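Local coordinates for cupin type-2 domain-containing protein (Neisseria meningitidis, PDB 2I45) that is of unknown function but folds as a small cupin-type beta-barrel domain, found here as an assembly of two copies, at residues 20-25 with 31-36; 61-64 with 68-71. All coordinates share one frame; numbering follows the deposited sequence.

Interaction 1 (20-25 with 31-36); sequences QPEIIN and FHLVKL
Ile23 and His32 stand side by side on one face of an antiparallel beta hairpin and point the same way, a worked case of the close cross-strand contact made by a non-hydrogen-bonded pair. CG1 of Ile23 lies over one face of the imidazole, 3.8 Å from the centroid of the His32 ring and 17° off the ring normal, a CH-pi contact. With its CG1 anti to the carbonyl carbon (chi1 -69°), Ile23 sends that branch over the ring, while CD1 reaches out to CE1 of His32. The imidazole is also tied by a hydrogen bond from NE2 to OE1 of Gln30, which would limit its rotation.

On the other face stand Glu22, Ile24, Phe31 and Leu33. CD1 of Ile24 meets CD1 of Leu33 at 4.0 Å, the two side chains slanting across one another. The Phe31 ring turns an edge to the opposite strand, with the backbone O of Ile24 lying in the ring plane 3.6 Å from Phe31 CD2. Beneath these side chains, Glu22 pairs with Leu33 and Ile24 with Phe31, each through two backbone hydrogen bonds; the straightest runs from Leu33 N to Glu22 O (2.7 Å, 173°). Where the ladder ends, Val34 CG1 packs alongside Pro21, 3.8 Å from its CD.

Strand 22-26 is the outermost of its sheet within the chain, and strand 92-99 flanks 29-37 on the other side. Helix 8-13 covers this second face, His11 on both Ile24 and Leu33 and Leu12 on Leu33, and Phe31 also packs on Met76 of the second subunit.

Interaction 2 (61-64 with 68-71); sequences VDFA and SMTI
The Phe63 ring carries CG1 of Val61, from its own strand, on one face, 4.0 Å above the plane and offset toward the rim, and presents an edge to Met69 across the hairpin. CB of Met69 lies in the ring plane, 3.9 Å from Phe63 CE2. Met69, a selenomethionine in this crystal, starts out extended and then bends at chi3 (-86°), which brings its CE beside the rim near CE2 and CZ, off-plane on the side away from Val61. The selenium stays beside the edge, 5.4 Å from the centroid of the Phe63 ring, in a Met-aromatic contact.

Strands 59-63 and 68-71 form an antiparallel hairpin in the smaller sheet of the cupin fold, with 85-89 on the far side of 59-63. Val61 and Met69 are its hydrogen-bonded pair: Val61 N gives a 2.8 Å bond to Met69 O, and the return bond, from Met69 N to Val61 O, is weak and bent to 128°.

On the opposite face the non-hydrogen-bonded pair Asp62 and Ser68 makes a weak hydrogen bond, Ser68 OG giving to Asp62 OD1 at 3.2 Å. The firmer partners of this carboxylate are arginines: OD1 forms a salt bridge with Arg88 and OD2 one with Arg86, which would probably fix its rotation and favour its charged form. Back on the Val61 face, CG2 of Val61 touches CD1 of Ile71 at 4.2 Å, and Ile71 packs on Thr5 of the second subunit.

In the fold
Both contacts lie in beta hairpins, each joining two strands that follow one another in the chain, within a cupin fold that also pairs strands far apart in sequence, such as 29-37 with 92-99. Interaction 1 is complete in the chain before interaction 2 begins, with strand 50-56 between them. Their centres lie 20 Å apart on opposite sides of the chain's centre; their nearest atoms are about 7 Å apart, so the two do not meet. Within this chain, 20-25 with 31-36 forms one margin of the larger sheet, whereas 61-64 with 68-71 lies in the smaller one. Both hairpins also reach the second subunit, so both sheets contribute to the two-chain assembly.

Interaction 1 (20-25 with 31-36)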
# COMPACT_ATOMS: atom_id res chain seq x y z
N GLN B 20 -17.56 7.09 -2.78
CA GLN B 20 -17.76 7.29 -1.34
C GLN B 20 -16.70 6.65 -0.47
O GLN B 20 -16.86 5.56 0.05
CB GLN B 20 -19.19 7.02 -0.95
CG GLN B 20 -19.99 8.23 -1.28
CD GLN B 20 -21.45 7.95 -1.56
OE1 GLN B 20 -22.08 8.65 -2.38
NE2 GLN B 20 -22.01 6.96 -0.88
N PRO B 21 -15.58 7.37 -0.30
CA PRO B 21 -14.43 6.82 0.40
C PRO B 21 -14.82 6.52 1.81
O PRO B 21 -15.51 7.32 2.42
CB PRO B 21 -13.43 7.99 0.39
CG PRO B 21 -14.29 9.22 0.26
CD PRO B 21 -15.35 8.77 -0.70
N GLU B 22 -14.43 5.35 2.30
CA GLU B 22 -14.31 5.12 3.72
C GLU B 22 -12.86 5.48 4.06
O GLU B 22 -11.95 5.20 3.28
CB GLU B 22 -14.61 3.66 4.05
CG GLU B 22 -14.61 3.34 5.57
CD GLU B 22 -14.78 1.84 5.97
OE1 GLU B 22 -14.44 0.86 5.20
OE2 GLU B 22 -15.25 1.68 7.12
N ILE B 23 -12.65 6.12 5.20
CA ILE B 23 -11.33 6.56 5.63
C ILE B 23 -10.93 5.91 6.95
O ILE B 23 -11.68 6.03 7.92
CB ILE B 23 -11.37 8.05 5.97
CG1 ILE B 23 -11.56 8.89 4.70
CG2 ILE B 23 -10.14 8.44 6.77
CD1 ILE B 23 -12.25 10.28 4.95
N ILE B 24 -9.75 5.28 6.99
CA ILE B 24 -9.21 4.69 8.23
C ILE B 24 -7.90 5.38 8.69
O ILE B 24 -7.02 5.69 7.84
CB ILE B 24 -8.98 3.18 8.05
CG1 ILE B 24 -10.18 2.52 7.34
CG2 ILE B 24 -8.72 2.49 9.35
CD1 ILE B 24 -9.96 1.11 6.99
N ASN B 25 -7.77 5.63 10.01
CA ASN B 25 -6.50 6.06 10.61
C ASN B 25 -5.64 5.00 11.36
O ASN B 25 -6.15 4.20 12.14
CB ASN B 25 -6.76 7.22 11.57
CG ASN B 25 -7.26 8.45 10.87
OD1 ASN B 25 -8.32 9.01 11.24
ND2 ASN B 25 -6.53 8.88 9.83
N PHE B 31 -5.94 6.11 5.46
CA PHE B 31 -6.27 5.24 4.29
C PHE B 31 -7.66 5.59 3.83
O PHE B 31 -8.58 5.70 4.66
CB PHE B 31 -6.13 3.75 4.57
CG PHE B 31 -4.78 3.35 5.15
CD1 PHE B 31 -3.80 2.73 4.37
CD2 PHE B 31 -4.47 3.59 6.47
CE1 PHE B 31 -2.55 2.35 4.90
CE2 PHE B 31 -3.20 3.24 6.98
CZ PHE B 31 -2.26 2.61 6.19
N HIS B 32 -7.77 5.83 2.53
CA HIS B 32 -9.04 6.03 1.88
C HIS B 32 -9.35 4.75 1.06
O HIS B 32 -8.51 4.26 0.27
CB HIS B 32 -8.94 7.25 0.99
CG HIS B 32 -8.80 8.55 1.73
ND1 HIS B 32 -9.71 9.58 1.59
CD2 HIS B 32 -7.87 8.98 2.62
CE1 HIS B 32 -9.34 10.60 2.36
NE2 HIS B 32 -8.22 10.26 2.99
N LEU B 33 -10.53 4.17 1.28
CA LEU B 33 -10.99 3.04 0.44
C LEU B 33 -12.23 3.54 -0.27
O LEU B 33 -13.14 4.03 0.38
CB LEU B 33 -11.31 1.76 1.23
CG LEU B 33 -10.34 1.27 2.31
CD1 LEU B 33 -10.90 0.24 3.25
CD2 LEU B 33 -9.12 0.78 1.71
N VAL B 34 -12.23 3.44 -1.60
CA VAL B 34 -13.27 4.04 -2.42
C VAL B 34 -13.39 3.20 -3.62
O VAL B 34 -12.42 2.57 -4.01
CB VAL B 34 -12.83 5.33 -3.05
CG1 VAL B 34 -14.02 6.27 -3.17
CG2 VAL B 34 -11.68 5.89 -2.32
N LYS B 35 -14.54 3.24 -4.27
CA LYS B 35 -14.66 2.50 -5.49
C LYS B 35 -14.92 3.51 -6.56
O LYS B 35 -15.61 4.43 -6.30
CB LYS B 35 -15.77 1.48 -5.36
CG LYS B 35 -15.42 0.37 -4.36
CD LYS B 35 -16.41 -0.86 -4.43
CE LYS B 35 -16.07 -1.88 -3.36
NZ LYS B 35 -16.95 -3.12 -3.37
N LEU B 36 -14.34 3.31 -7.75
CA LEU B 36 -14.37 4.21 -8.92
C LEU B 36 -15.00 3.58 -10.15
O LEU B 36 -14.73 2.40 -10.48
CB LEU B 36 -12.93 4.49 -9.30
CG LEU B 36 -12.35 5.78 -8.76
CD1 LEU B 36 -12.86 6.24 -7.35
CD2 LEU B 36 -10.87 5.69 -8.80

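Interaction 2 (61-64 with 68-71)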
# COMPACT_ATOMS: atom_id res chain seq x y z
N VAL B 61 -5.16 7.40 -14.59
CA VAL B 61 -5.14 8.75 -14.09
C VAL B 61 -4.57 9.60 -15.19
O VAL B 61 -3.44 9.37 -15.63
CB VAL B 61 -4.28 8.91 -12.85
CG1 VAL B 61 -4.35 10.39 -12.35
CG2 VAL B 61 -4.73 7.97 -11.77
N ASP B 62 -5.38 10.53 -15.69
CA ASP B 62 -4.90 11.62 -16.55
C ASP B 62 -4.22 12.73 -15.73
O ASP B 62 -4.73 13.10 -14.66
CB ASP B 62 -6.08 12.20 -17.27
CG ASP B 62 -6.76 11.18 -18.16
OD1 ASP B 62 -6.04 10.28 -18.66
OD2 ASP B 62 -8.01 11.28 -18.36
N PHE B 63 -3.09 13.23 -16.23
CA PHE B 63 -2.51 14.48 -15.69
C PHE B 63 -2.59 15.77 -16.57
O PHE B 63 -2.76 15.70 -17.80
CB PHE B 63 -1.06 14.26 -15.35
CG PHE B 63 -0.84 13.16 -14.37
CD1 PHE B 63 -0.79 13.42 -13.02
CD2 PHE B 63 -0.67 11.84 -14.80
CE1 PHE B 63 -0.54 12.37 -12.08
CE2 PHE B 63 -0.47 10.79 -13.88
CZ PHE B 63 -0.40 11.07 -12.52
N ALA B 64 -2.38 16.92 -15.90
CA ALA B 64 -2.54 18.25 -16.49
C ALA B 64 -1.50 18.51 -17.56
O ALA B 64 -1.68 19.35 -18.43
CB ALA B 64 -2.50 19.37 -15.40
N SER B 68 -0.88 10.30 -19.12
CA SER B 68 -1.93 9.52 -18.59
C SER B 68 -1.25 8.24 -18.14
O SER B 68 -0.21 7.87 -18.68
CB SER B 68 -2.93 9.26 -19.68
OG SER B 68 -3.72 8.15 -19.34
N MSE B 69 -1.85 7.57 -17.16
CA MSE B 69 -1.20 6.49 -16.41
C MSE B 69 -2.19 5.38 -16.08
O MSE B 69 -3.16 5.62 -15.37
CB MSE B 69 -0.69 7.06 -15.10
CG MSE B 69 0.07 6.10 -14.24
SE MSE B 69 0.50 6.94 -12.48
CE MSE B 69 2.19 7.91 -12.78
N THR B 70 -1.93 4.19 -16.58
CA THR B 70 -2.71 3.02 -16.25
C THR B 70 -2.24 2.37 -14.92
O THR B 70 -1.05 2.13 -14.72
CB THR B 70 -2.63 2.00 -17.41
OG1 THR B 70 -2.96 2.67 -18.63
CG2 THR B 70 -3.58 0.84 -17.20
N ILE B 71 -3.18 2.14 -14.00
CA ILE B 71 -2.94 1.37 -12.78
C ILE B 71 -3.84 0.13 -12.81
O ILE B 71 -5.07 0.26 -12.64
CB ILE B 71 -3.23 2.20 -11.53
CG1 ILE B 71 -2.55 3.56 -11.62
CG2 ILE B 71 -2.78 1.40 -10.27
CD1 ILE B 71 -2.78 4.48 -10.42